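Local coordinates for capsid protein (Bocavirus gorilla/GBoV1/2009, PDB 7LNK), which forms the T=1 icosahedral shell of a parvovirus, sixty copies of the protein assembling into the capsid that probably encloses the single-stranded DNA genome, at residues Leu325-Thr330 with Thr494-Cys499; Ala168-Thr173 with Ala183-Met188; Phe89-Met94 with His385-Lys390. All coordinates share one frame; numbering follows the deposited sequence.

How the contacts relate
From the N terminus, strand 86-108 of the jelly-roll core supplies the first half of contact 3 at residues 89-94. The chain then makes the short excursion of contact 2, where 168-173 and 183-188 close a small loop within the long one that ends when 385-390 returns to complete contact 3. Contact 1 opens at 325-330, before that return, and is completed by 494-499 near the C terminus, so contacts 1 and 3 cross. They also touch, H385 meeting L325 and W327, and together tie the core to the long insertion and the C-terminal region. Contact 2 lies about 38 Å, between centres, from contact 3.

Contact 1: residues Leu325-Thr330 with Thr494-Cys499; sequences LQWYQT and TTFDQC
In the long insertion between core strands 207-223 and 415-420, the GH loop of the parvovirus jelly roll, W327 of strand 326-328 meets F496 and C499 of the C-terminal segment. The six-membered part of the indole does the touching. W327 CH2 lies 3.7 Å from F496 CD1 and 3.8 Å from F496 CE1; CE1 sits at the indole edge, in its plane, while CH2 comes near the plane of the phenyl ring at its edge. The two side chains cross at about a right angle. W327 CG falls between its backbone N and carbonyl carbon (chi1 63°), which carries the indole off the strand toward the turn. C499 SG also meets the indole edge, 4.1 Å from W327 CZ2, and approaches Q329 OE1 at 4.2 Å. The turn behind the cysteine is gathered by one amide oxygen: Q498 OE1 accepts from T494 N at 2.6 Å, almost in line with the C=O bond, and from T495 N at 3.2 Å, this donor standing above the carbonyl plane. W140 meets the same indole, and R238 of the second subunit packs on it. Strand 326-328 pairs antiparallel with 339-341, and Q326 and Y328 make backbone hydrogen bonds to the second subunit, consistent with the GH loops that interlock neighbouring subunits in parvovirus capsids.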
# COMPACT_ATOMS: atom_id res chain seq x y z
N LEU A 325 68.44 -85.19 -36.86
CA LEU A 325 67.40 -85.44 -35.88
C LEU A 325 66.63 -86.69 -36.27
O LEU A 325 66.27 -86.86 -37.44
CB LEU A 325 66.46 -84.24 -35.80
CG LEU A 325 65.42 -84.15 -34.69
CD1 LEU A 325 65.93 -84.81 -33.45
CD2 LEU A 325 65.13 -82.70 -34.42
N GLN A 326 66.39 -87.58 -35.32
CA GLN A 326 65.72 -88.83 -35.63
C GLN A 326 64.94 -89.29 -34.40
O GLN A 326 65.41 -89.13 -33.28
CB GLN A 326 66.74 -89.88 -36.07
CG GLN A 326 66.16 -91.13 -36.63
CD GLN A 326 67.23 -92.01 -37.19
OE1 GLN A 326 68.40 -91.65 -37.20
NE2 GLN A 326 66.85 -93.17 -37.69
N TRP A 327 63.76 -89.87 -34.63
CA TRP A 327 62.93 -90.33 -33.53
C TRP A 327 62.08 -91.50 -34.01
O TRP A 327 61.82 -91.64 -35.20
CB TRP A 327 62.03 -89.21 -32.99
CG TRP A 327 61.04 -88.67 -33.97
CD1 TRP A 327 59.76 -89.07 -34.14
CD2 TRP A 327 61.25 -87.61 -34.91
NE1 TRP A 327 59.15 -88.34 -35.12
CE2 TRP A 327 60.05 -87.43 -35.61
CE3 TRP A 327 62.34 -86.80 -35.22
CZ2 TRP A 327 59.91 -86.48 -36.61
CZ3 TRP A 327 62.20 -85.86 -36.20
CH2 TRP A 327 61.00 -85.70 -36.89
N TYR A 328 61.66 -92.34 -33.06
CA TYR A 328 60.68 -93.37 -33.35
C TYR A 328 59.28 -92.83 -33.17
O TYR A 328 59.02 -92.03 -32.26
CB TYR A 328 60.84 -94.62 -32.49
CG TYR A 328 62.10 -95.40 -32.72
CD1 TYR A 328 62.23 -96.20 -33.83
CD2 TYR A 328 63.10 -95.44 -31.77
CE1 TYR A 328 63.35 -96.93 -34.05
CE2 TYR A 328 64.22 -96.18 -31.97
CZ TYR A 328 64.34 -96.93 -33.11
OH TYR A 328 65.46 -97.68 -33.32
N GLN A 329 58.37 -93.27 -34.03
CA GLN A 329 57.04 -92.68 -34.06
C GLN A 329 56.14 -93.27 -32.98
O GLN A 329 55.22 -92.61 -32.50
CB GLN A 329 56.45 -92.85 -35.45
CG GLN A 329 55.20 -92.05 -35.66
CD GLN A 329 55.45 -90.57 -35.54
OE1 GLN A 329 56.24 -90.01 -36.28
NE2 GLN A 329 54.75 -89.93 -34.62
N THR A 330 56.38 -94.51 -32.57
CA THR A 330 55.62 -95.14 -31.50
C THR A 330 56.57 -95.72 -30.47
O THR A 330 57.75 -95.96 -30.76
CB THR A 330 54.71 -96.26 -32.03
OG1 THR A 330 55.49 -97.29 -32.63
CG2 THR A 330 53.73 -95.72 -33.04
N THR A 494 55.55 -92.20 -42.24
CA THR A 494 56.78 -92.94 -42.50
C THR A 494 57.98 -92.01 -42.65
O THR A 494 59.09 -92.35 -42.23
CB THR A 494 56.61 -93.81 -43.73
OG1 THR A 494 55.58 -94.77 -43.49
CG2 THR A 494 57.89 -94.55 -44.04
N THR A 495 57.78 -90.83 -43.23
CA THR A 495 58.89 -89.98 -43.60
C THR A 495 58.70 -88.58 -43.03
O THR A 495 57.63 -88.21 -42.56
CB THR A 495 59.05 -89.90 -45.12
OG1 THR A 495 60.29 -89.26 -45.43
CG2 THR A 495 57.95 -89.11 -45.73
N PHE A 496 59.79 -87.81 -43.07
CA PHE A 496 59.85 -86.53 -42.38
C PHE A 496 58.90 -85.52 -43.00
O PHE A 496 58.37 -84.64 -42.31
CB PHE A 496 61.29 -86.01 -42.41
CG PHE A 496 61.48 -84.68 -41.76
CD1 PHE A 496 61.59 -84.57 -40.40
CD2 PHE A 496 61.56 -83.53 -42.52
CE1 PHE A 496 61.78 -83.36 -39.80
CE2 PHE A 496 61.75 -82.32 -41.93
CZ PHE A 496 61.86 -82.23 -40.56
N ASP A 497 58.66 -85.62 -44.31
CA ASP A 497 57.76 -84.67 -44.96
C ASP A 497 56.31 -84.98 -44.63
O ASP A 497 55.45 -84.09 -44.68
CB ASP A 497 57.98 -84.68 -46.47
CG ASP A 497 59.28 -84.01 -46.86
OD1 ASP A 497 59.84 -83.27 -46.04
OD2 ASP A 497 59.73 -84.21 -48.01
N GLN A 498 56.00 -86.23 -44.31
CA GLN A 498 54.64 -86.57 -43.90
C GLN A 498 54.32 -86.01 -42.53
O GLN A 498 53.14 -85.85 -42.19
CB GLN A 498 54.46 -88.08 -43.91
CG GLN A 498 54.56 -88.67 -45.28
CD GLN A 498 54.49 -90.16 -45.27
OE1 GLN A 498 54.75 -90.80 -44.25
NE2 GLN A 498 54.19 -90.74 -46.41
N CYS A 499 55.34 -85.71 -41.74
CA CYS A 499 55.17 -85.00 -40.49
C CYS A 499 54.90 -83.52 -40.69
O CYS A 499 54.64 -82.82 -39.72
CB CYS A 499 56.39 -85.21 -39.61
SG CYS A 499 56.64 -86.91 -39.11

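Contact 2: residues Ala168-Thr173 with Ala183-Met188; sequences ADLDGT and AILYQM
Apolar packing carries this contact, with L185 of helix 179-186 reaching A168 and L170 at the end of helix 165-168. The two methyls of L185 divide the work. CD2 meets A168 CB at 3.6 Å, and CD1 meets L170 CD1 at 3.5 Å, the leucines approaching tip to tip; L170 CD2 lies 3.7 Å from L185 CD1. With positive phi (55°), L170 leaves the helical conformation, and its side chain meets the same leucine as A168. One polar atom joins in by van der Waals contact: A168 O rests 3.5 Å from L185 CD1. Charge gathers beside the packing, where D169 and D171 turn their carboxylates toward each other, with E166 and E181 nearby. I163 covers A168, and R56 of strand 55-60 touches L185. I472 of the third subunit packs on both L170 and L185, and L185 O accepts a hydrogen bond from R460 of the second subunit. The contact thus packs the end of helix 165-168 and the turn after it against helix 179-186, in the EF loop between core strands 123-128 and 199-201, after strand 153-160, where three subunits meet.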
# COMPACT_ATOMS: atom_id res chain seq x y z
N ALA A 168 79.20 -87.76 -7.15
CA ALA A 168 78.73 -88.13 -5.82
C ALA A 168 79.03 -89.58 -5.43
O ALA A 168 78.62 -90.02 -4.37
CB ALA A 168 77.23 -87.88 -5.70
N ASP A 169 79.69 -90.34 -6.29
CA ASP A 169 79.62 -91.79 -6.09
C ASP A 169 80.60 -92.32 -5.06
O ASP A 169 80.57 -93.52 -4.78
CB ASP A 169 79.81 -92.52 -7.42
CG ASP A 169 81.13 -92.21 -8.08
OD1 ASP A 169 81.85 -91.32 -7.60
OD2 ASP A 169 81.44 -92.88 -9.08
N LEU A 170 81.44 -91.48 -4.46
CA LEU A 170 82.34 -91.90 -3.39
C LEU A 170 83.20 -93.08 -3.80
O LEU A 170 83.31 -94.09 -3.10
CB LEU A 170 81.56 -92.20 -2.11
CG LEU A 170 81.09 -91.04 -1.23
CD1 LEU A 170 80.65 -89.79 -1.97
CD2 LEU A 170 80.07 -91.50 -0.21
N ASP A 171 83.84 -92.94 -4.95
CA ASP A 171 84.77 -93.93 -5.45
C ASP A 171 86.18 -93.36 -5.40
O ASP A 171 86.38 -92.15 -5.46
CB ASP A 171 84.40 -94.37 -6.87
CG ASP A 171 84.35 -93.22 -7.85
OD1 ASP A 171 84.50 -92.05 -7.44
OD2 ASP A 171 84.15 -93.48 -9.05
N GLY A 172 87.16 -94.24 -5.24
CA GLY A 172 88.53 -93.81 -5.24
C GLY A 172 89.42 -94.63 -4.33
O GLY A 172 88.98 -95.65 -3.78
N THR A 173 90.66 -94.19 -4.15
CA THR A 173 91.56 -94.89 -3.25
C THR A 173 91.15 -94.68 -1.80
O THR A 173 91.06 -95.64 -1.02
CB THR A 173 93.00 -94.42 -3.46
OG1 THR A 173 93.39 -94.71 -4.81
CG2 THR A 173 93.94 -95.13 -2.51
N ALA A 183 81.42 -83.58 -0.10
CA ALA A 183 80.81 -82.26 0.00
C ALA A 183 79.68 -82.11 -1.00
O ALA A 183 78.74 -81.34 -0.79
CB ALA A 183 81.86 -81.18 -0.19
N ILE A 184 79.77 -82.82 -2.12
CA ILE A 184 78.72 -82.73 -3.12
C ILE A 184 77.51 -83.58 -2.72
O ILE A 184 76.38 -83.25 -3.06
CB ILE A 184 79.27 -83.11 -4.51
CG1 ILE A 184 80.32 -82.09 -4.93
CG2 ILE A 184 78.20 -83.09 -5.56
CD1 ILE A 184 81.07 -82.47 -6.17
N LEU A 185 77.73 -84.66 -1.97
CA LEU A 185 76.58 -85.34 -1.37
C LEU A 185 76.02 -84.59 -0.18
O LEU A 185 74.80 -84.47 -0.04
CB LEU A 185 76.89 -86.77 -0.93
CG LEU A 185 76.97 -87.89 -1.94
CD1 LEU A 185 77.35 -89.12 -1.20
CD2 LEU A 185 75.60 -88.06 -2.53
N TYR A 186 76.89 -84.11 0.71
CA TYR A 186 76.39 -83.45 1.92
C TYR A 186 75.37 -82.39 1.57
O TYR A 186 74.42 -82.16 2.32
CB TYR A 186 77.53 -82.85 2.73
CG TYR A 186 78.44 -83.87 3.36
CD1 TYR A 186 77.93 -85.06 3.83
CD2 TYR A 186 79.78 -83.61 3.54
CE1 TYR A 186 78.75 -85.99 4.41
CE2 TYR A 186 80.60 -84.53 4.13
CZ TYR A 186 80.07 -85.72 4.57
OH TYR A 186 80.89 -86.65 5.16
N GLN A 187 75.54 -81.72 0.44
CA GLN A 187 74.39 -81.05 -0.16
C GLN A 187 74.01 -81.73 -1.46
O GLN A 187 74.52 -81.46 -2.54
CB GLN A 187 74.75 -79.59 -0.35
CG GLN A 187 76.11 -79.44 -1.01
CD GLN A 187 76.50 -78.03 -1.26
OE1 GLN A 187 75.88 -77.10 -0.76
NE2 GLN A 187 77.58 -77.85 -1.99
N MET A 188 73.01 -82.60 -1.34
CA MET A 188 72.22 -83.07 -2.44
C MET A 188 70.77 -82.74 -2.14
O MET A 188 70.24 -83.28 -1.16
CB MET A 188 72.40 -84.57 -2.66
CG MET A 188 71.51 -85.14 -3.73
SD MET A 188 71.88 -86.86 -4.11
CE MET A 188 71.34 -87.68 -2.64

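Contact 3: residues Phe89-Met94 with His385-Lys390; sequences FRPKAM and HPIWCK
P91 and I387 mark the nearest backbone approach, 8.9 Å between P91 CA and I387 CA, so the two segments meet through side chains alone. Two apolar meetings make up the contact. P91 CG lies 4.2 Å from I387 CG2, the proline ring and the isoleucine running antiparallel past one another. The second meeting is M94 with W388, which cross at about a right angle. M94 is extended through CG and SD, then bends at its last torsion (chi3 -78°), bringing CE obliquely to the far end of the indole. M94 CE is 3.6 Å from W388 CH2 and 4.1 Å from W388 CZ3. Along strand 86-108, P91 and M94 both direct their CB atoms toward 385-390 although they are three residues apart. A classic beta bulge explains this: K92 and A93 both face V448 on strand 437-453, and the extra residue shifts the alternation of the strand. The chain of 385-390 is steadied by N68, whose ND2 donates to W388 O and whose OD1 receives a weak bond from I387 N. Strand 86-108 runs between 437-453 and 207-223 in the BIDG sheet of the jelly roll; from those neighbours W449 and F213 touch P91, and C445, I447 and F213 touch M94. Strand 388-390, parallel to 407-409, begins above this face of the sheet, W388 reaching down to it and also touching M409 and P412. The contact thereby packs the later part of the GH loop against strand D of the core.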
# COMPACT_ATOMS: atom_id res chain seq x y z
N PHE A 89 53.38 -68.71 -35.97
CA PHE A 89 52.45 -69.00 -34.90
C PHE A 89 53.21 -69.15 -33.60
O PHE A 89 54.39 -69.52 -33.59
CB PHE A 89 51.63 -70.25 -35.19
CG PHE A 89 52.47 -71.48 -35.38
CD1 PHE A 89 52.78 -72.29 -34.31
CD2 PHE A 89 52.95 -71.81 -36.62
CE1 PHE A 89 53.54 -73.41 -34.48
CE2 PHE A 89 53.72 -72.93 -36.79
CZ PHE A 89 54.01 -73.73 -35.72
N ARG A 90 52.54 -68.87 -32.49
CA ARG A 90 53.09 -69.12 -31.17
C ARG A 90 51.94 -69.44 -30.23
O ARG A 90 50.80 -69.07 -30.49
CB ARG A 90 53.89 -67.92 -30.66
CG ARG A 90 53.10 -66.66 -30.63
CD ARG A 90 53.93 -65.55 -30.09
NE ARG A 90 53.18 -64.31 -30.09
CZ ARG A 90 53.70 -63.15 -29.73
NH1 ARG A 90 54.96 -63.08 -29.34
NH2 ARG A 90 52.96 -62.05 -29.76
N PRO A 91 52.21 -70.15 -29.14
CA PRO A 91 51.19 -70.33 -28.12
C PRO A 91 50.85 -69.00 -27.46
O PRO A 91 51.71 -68.15 -27.25
CB PRO A 91 51.86 -71.27 -27.12
CG PRO A 91 52.88 -71.95 -27.87
CD PRO A 91 53.40 -70.96 -28.85
N LYS A 92 49.58 -68.84 -27.12
CA LYS A 92 49.11 -67.63 -26.47
C LYS A 92 48.66 -67.92 -25.04
O LYS A 92 49.25 -67.40 -24.10
CB LYS A 92 47.98 -67.00 -27.29
CG LYS A 92 47.41 -65.74 -26.72
CD LYS A 92 48.45 -64.65 -26.66
CE LYS A 92 47.84 -63.33 -26.24
NZ LYS A 92 48.89 -62.31 -25.98
N ALA A 93 47.62 -68.73 -24.86
CA ALA A 93 47.11 -69.07 -23.55
C ALA A 93 46.72 -70.54 -23.52
O ALA A 93 46.11 -71.05 -24.46
CB ALA A 93 45.92 -68.21 -23.17
N MET A 94 47.08 -71.21 -22.44
CA MET A 94 46.72 -72.59 -22.20
C MET A 94 45.70 -72.64 -21.07
O MET A 94 45.79 -71.88 -20.11
CB MET A 94 47.93 -73.44 -21.82
CG MET A 94 47.63 -74.90 -21.62
SD MET A 94 49.06 -75.88 -21.14
CE MET A 94 49.89 -76.08 -22.70
N HIS A 385 57.16 -82.60 -32.63
CA HIS A 385 58.25 -81.97 -31.93
C HIS A 385 57.76 -81.55 -30.56
O HIS A 385 56.57 -81.29 -30.38
CB HIS A 385 58.82 -80.75 -32.68
CG HIS A 385 59.82 -81.10 -33.72
ND1 HIS A 385 59.47 -81.64 -34.94
CD2 HIS A 385 61.16 -80.96 -33.74
CE1 HIS A 385 60.57 -81.84 -35.65
NE2 HIS A 385 61.60 -81.43 -34.95
N PRO A 386 58.65 -81.47 -29.59
CA PRO A 386 58.35 -80.72 -28.38
C PRO A 386 58.04 -79.28 -28.75
O PRO A 386 58.69 -78.70 -29.62
CB PRO A 386 59.64 -80.82 -27.57
CG PRO A 386 60.25 -82.06 -28.05
CD PRO A 386 59.94 -82.17 -29.49
N ILE A 387 57.04 -78.71 -28.10
CA ILE A 387 56.74 -77.30 -28.33
C ILE A 387 57.75 -76.43 -27.60
O ILE A 387 58.32 -75.49 -28.17
CB ILE A 387 55.31 -76.97 -27.89
CG1 ILE A 387 54.31 -77.81 -28.67
CG2 ILE A 387 55.01 -75.52 -28.14
CD1 ILE A 387 52.93 -77.73 -28.12
N TRP A 388 58.01 -76.75 -26.34
CA TRP A 388 58.87 -75.94 -25.48
C TRP A 388 59.85 -76.83 -24.75
O TRP A 388 59.73 -78.06 -24.72
CB TRP A 388 58.06 -75.14 -24.46
CG TRP A 388 57.22 -75.99 -23.57
CD1 TRP A 388 57.60 -76.60 -22.42
CD2 TRP A 388 55.82 -76.25 -23.71
NE1 TRP A 388 56.56 -77.27 -21.87
CE2 TRP A 388 55.44 -77.07 -22.64
CE3 TRP A 388 54.86 -75.89 -24.65
CZ2 TRP A 388 54.15 -77.53 -22.48
CZ3 TRP A 388 53.58 -76.36 -24.49
CH2 TRP A 388 53.23 -77.16 -23.41
N CYS A 389 60.85 -76.19 -24.14
CA CYS A 389 61.72 -76.83 -23.17
C CYS A 389 61.96 -75.87 -22.03
O CYS A 389 61.67 -74.67 -22.11
CB CYS A 389 63.04 -77.29 -23.79
SG CYS A 389 64.00 -76.05 -24.63
N LYS A 390 62.48 -76.41 -20.94
CA LYS A 390 62.81 -75.60 -19.77
C LYS A 390 64.19 -74.99 -19.95
O LYS A 390 65.17 -75.71 -20.17
CB LYS A 390 62.75 -76.46 -18.51
CG LYS A 390 63.11 -75.73 -17.24
CD LYS A 390 62.18 -74.58 -17.00
CE LYS A 390 62.29 -74.06 -15.59
NZ LYS A 390 63.66 -73.58 -15.31